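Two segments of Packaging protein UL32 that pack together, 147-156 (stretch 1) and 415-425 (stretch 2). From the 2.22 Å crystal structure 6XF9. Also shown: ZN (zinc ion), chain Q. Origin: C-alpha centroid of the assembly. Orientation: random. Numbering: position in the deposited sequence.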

# COMPACT_ATOMS: atom_id res chain seq x y z
N GLY D 147 -5.33 30.68 5.22
CA GLY D 147 -4.15 29.84 5.04
C GLY D 147 -3.17 29.93 6.20
O GLY D 147 -2.59 28.92 6.60
N ILE D 148 -2.93 31.15 6.70
CA ILE D 148 -2.01 31.31 7.82
C ILE D 148 -2.50 30.55 9.03
O ILE D 148 -1.70 29.94 9.75
CB ILE D 148 -1.79 32.80 8.16
CG1 ILE D 148 -0.95 33.49 7.09
CG2 ILE D 148 -1.04 32.92 9.47
CD1 ILE D 148 -1.11 34.98 7.05
N SER D 149 -3.81 30.57 9.28
CA SER D 149 -4.32 29.89 10.47
C SER D 149 -4.11 28.37 10.38
O SER D 149 -3.99 27.70 11.41
CB SER D 149 -5.79 30.25 10.72
OG SER D 149 -6.69 29.48 9.96
N ASN D 150 -4.11 27.80 9.17
CA ASN D 150 -3.77 26.38 9.07
C ASN D 150 -2.36 26.14 9.60
O ASN D 150 -2.16 25.30 10.48
CB ASN D 150 -3.94 25.88 7.63
CG ASN D 150 -5.43 25.93 7.15
OD1 ASN D 150 -6.37 25.68 7.93
ND2 ASN D 150 -5.63 26.22 5.86
N LEU D 151 -1.39 26.93 9.13
CA LEU D 151 -0.01 26.75 9.59
C LEU D 151 0.14 27.06 11.06
O LEU D 151 0.91 26.40 11.76
CB LEU D 151 0.94 27.61 8.76
CG LEU D 151 1.07 27.13 7.31
CD1 LEU D 151 2.04 27.98 6.55
CD2 LEU D 151 1.50 25.69 7.28
N GLN D 152 -0.55 28.07 11.57
CA GLN D 152 -0.42 28.34 13.00
C GLN D 152 -0.98 27.19 13.82
O GLN D 152 -0.45 26.88 14.90
CB GLN D 152 -1.13 29.65 13.33
CG GLN D 152 -0.53 30.81 12.58
CD GLN D 152 -1.04 32.14 13.05
OE1 GLN D 152 -2.13 32.21 13.62
NE2 GLN D 152 -0.24 33.20 12.83
N PHE D 153 -2.07 26.58 13.35
CA PHE D 153 -2.61 25.38 13.97
C PHE D 153 -1.52 24.33 14.16
O PHE D 153 -1.26 23.86 15.28
CB PHE D 153 -3.75 24.85 13.11
CG PHE D 153 -4.41 23.61 13.66
CD1 PHE D 153 -5.35 23.70 14.69
CD2 PHE D 153 -4.10 22.35 13.14
CE1 PHE D 153 -5.95 22.57 15.20
CE2 PHE D 153 -4.70 21.22 13.63
CZ PHE D 153 -5.63 21.33 14.66
N LEU D 154 -0.85 23.95 13.06
CA LEU D 154 0.23 22.96 13.12
C LEU D 154 1.33 23.38 14.09
O LEU D 154 1.87 22.55 14.83
CB LEU D 154 0.80 22.74 11.72
CG LEU D 154 -0.14 22.06 10.73
CD1 LEU D 154 0.49 21.94 9.38
CD2 LEU D 154 -0.42 20.68 11.24
N LYS D 155 1.72 24.65 14.07
CA LYS D 155 2.77 25.09 14.97
C LYS D 155 2.35 24.90 16.41
O LYS D 155 3.06 24.27 17.20
CB LYS D 155 3.16 26.53 14.68
CG LYS D 155 4.20 26.64 13.58
CD LYS D 155 4.59 28.05 13.30
CE LYS D 155 3.67 28.65 12.28
NZ LYS D 155 4.02 30.08 12.04
N SER D 156 1.16 25.40 16.78
CA SER D 156 0.68 25.27 18.15
C SER D 156 0.67 23.81 18.60
O SER D 156 1.14 23.48 19.70
CB SER D 156 -0.75 25.83 18.25
OG SER D 156 -0.81 27.21 17.96
N CYS D 415 9.59 32.84 5.62
CA CYS D 415 8.78 31.81 4.99
C CYS D 415 8.07 31.02 6.08
O CYS D 415 8.73 30.29 6.82
CB CYS D 415 9.64 30.89 4.13
SG CYS D 415 8.60 29.69 3.23
N GLU D 416 6.75 31.18 6.20
CA GLU D 416 6.02 30.48 7.26
C GLU D 416 5.99 28.98 7.01
O GLU D 416 5.92 28.20 7.96
CB GLU D 416 4.61 31.04 7.42
CG GLU D 416 4.01 30.80 8.81
CD GLU D 416 2.85 31.75 9.16
OE1 GLU D 416 2.35 32.43 8.25
OE2 GLU D 416 2.40 31.80 10.35
N VAL D 417 6.07 28.56 5.74
CA VAL D 417 6.15 27.12 5.43
C VAL D 417 7.39 26.52 6.05
O VAL D 417 7.30 25.63 6.90
CB VAL D 417 6.13 26.88 3.91
CG1 VAL D 417 6.50 25.45 3.60
CG2 VAL D 417 4.76 27.20 3.35
N VAL D 418 8.56 27.05 5.71
CA VAL D 418 9.80 26.54 6.31
C VAL D 418 9.79 26.73 7.82
O VAL D 418 10.22 25.85 8.57
CB VAL D 418 11.02 27.22 5.68
CG1 VAL D 418 12.23 26.97 6.53
CG2 VAL D 418 11.27 26.70 4.30
N GLN D 419 9.26 27.86 8.31
CA GLN D 419 9.16 28.02 9.76
C GLN D 419 8.34 26.88 10.36
O GLN D 419 8.72 26.30 11.38
CB GLN D 419 8.57 29.38 10.14
CG GLN D 419 8.70 29.68 11.64
CD GLN D 419 7.59 30.61 12.20
OE1 GLN D 419 6.50 30.73 11.62
NE2 GLN D 419 7.86 31.25 13.33
N THR D 420 7.20 26.55 9.74
CA THR D 420 6.34 25.52 10.31
C THR D 420 7.03 24.16 10.32
O THR D 420 6.97 23.44 11.31
CB THR D 420 5.02 25.44 9.56
OG1 THR D 420 4.32 26.68 9.70
CG2 THR D 420 4.16 24.33 10.12
N LEU D 421 7.68 23.80 9.21
CA LEU D 421 8.38 22.52 9.17
C LEU D 421 9.50 22.47 10.20
O LEU D 421 9.74 21.42 10.80
CB LEU D 421 8.93 22.26 7.77
CG LEU D 421 7.82 21.94 6.78
CD1 LEU D 421 8.40 21.92 5.40
CD2 LEU D 421 7.21 20.61 7.13
N VAL D 422 10.17 23.59 10.46
CA VAL D 422 11.22 23.56 11.46
C VAL D 422 10.64 23.24 12.83
O VAL D 422 11.23 22.47 13.60
CB VAL D 422 11.97 24.90 11.45
CG1 VAL D 422 12.87 25.03 12.67
CG2 VAL D 422 12.77 25.03 10.16
N PHE D 423 9.46 23.80 13.15
CA PHE D 423 8.83 23.51 14.44
C PHE D 423 8.27 22.10 14.52
O PHE D 423 8.23 21.51 15.60
CB PHE D 423 7.74 24.53 14.73
CG PHE D 423 8.26 25.76 15.35
CD1 PHE D 423 8.67 25.75 16.66
CD2 PHE D 423 8.45 26.90 14.61
CE1 PHE D 423 9.20 26.87 17.25
CE2 PHE D 423 8.99 28.03 15.19
CZ PHE D 423 9.37 28.01 16.51
N LEU D 424 7.77 21.58 13.40
CA LEU D 424 7.36 20.19 13.37
C LEU D 424 8.54 19.26 13.66
O LEU D 424 8.45 18.39 14.53
CB LEU D 424 6.72 19.89 12.00
CG LEU D 424 5.19 20.11 11.98
CD1 LEU D 424 4.73 21.41 12.61
CD2 LEU D 424 4.66 20.03 10.57
N PHE D 425 9.69 19.51 13.02
CA PHE D 425 10.88 18.68 13.23
C PHE D 425 11.38 18.76 14.67
O PHE D 425 11.60 17.73 15.32
CB PHE D 425 11.97 19.09 12.25
CG PHE D 425 13.27 18.35 12.43
CD1 PHE D 425 13.47 17.12 11.84
CD2 PHE D 425 14.30 18.91 13.17
CE1 PHE D 425 14.67 16.45 12.00
CE2 PHE D 425 15.50 18.25 13.32
CZ PHE D 425 15.69 17.01 12.73
ZN ZN Q . 9.65 29.43 1.23

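Two helical segments, far apart in one chain, pack side by side. Their axes run nearly parallel, at 18°, and approach to 9.2 Å. Together they bury 477 Å² against each other.

Stretch 2 opens with Cys 415, which does not touch stretch 1. It occupies the N-cap position. Its SG binds the zinc ion at 2.3 Å, with three further ligand atoms from elsewhere in the structure. The same SG accepts a weak capping bond from Val 418 N at 3.6 Å. The metal site thus adjoins the start of the helix that makes the contact.

Glu 416 points toward stretch 1. Its extended side chain sits among Ile 148, Leu 151, Gln 152 and Lys 155. OE2 of Glu 416 forms a salt bridge with Lys 155 NZ at 2.9 Å. The aliphatic part of the acid packs on a neighbour as well, with Glu 416 CB 4.1 Å from Leu 151 CD1. A long acidic residue suits this place because it can cover apolar atoms and still reach the amine.

Val 417 directs its CA-to-CB bond away from stretch 1. Even so, its CG2 lies 4.3 Å from Leu 151 CD1, a small apolar contact.

Gln 419 starts sideways, but its end comes nearer. Its OE1 accepts a hydrogen bond from Lys 155 NZ at 2.6 Å. Its NE2 is hydrogen-bonded elsewhere in the structure. The amide therefore uses both of its polar atoms.

Thr 420 lies where the backbones come close: its CA is 5.9 Å from the CA of Lys 155. A short side chain fits this narrow gap. OG1 of Thr 420 donates to Glu 416 O at 2.8 Å, within its own helix, so the hydroxyl is satisfied while it packs against carbon. Thr 420 OG1 is 3.6 Å from Leu 151 CB and 3.3 Å from Lys 155 CE. The methyl CG2 of Thr 420 rests 4.0 Å from Leu 154 CB.

Phe 423 points toward stretch 1. Its ring meets the lysine chain obliquely, with CD2 of Phe 423 4.2 Å from Lys 155 CD. Lys 155 thus lies among Glu 416, Gln 419, Thr 420 and Phe 423. Its methylenes pack along the way, and its buried charge is met by the acid and the amide oxygen.

Leu 424 ends the contact. It starts sideways, but its end comes nearer, placing CD1 4.2 Å from Leu 154 CB. This buried pair makes the far end of the interface apolar.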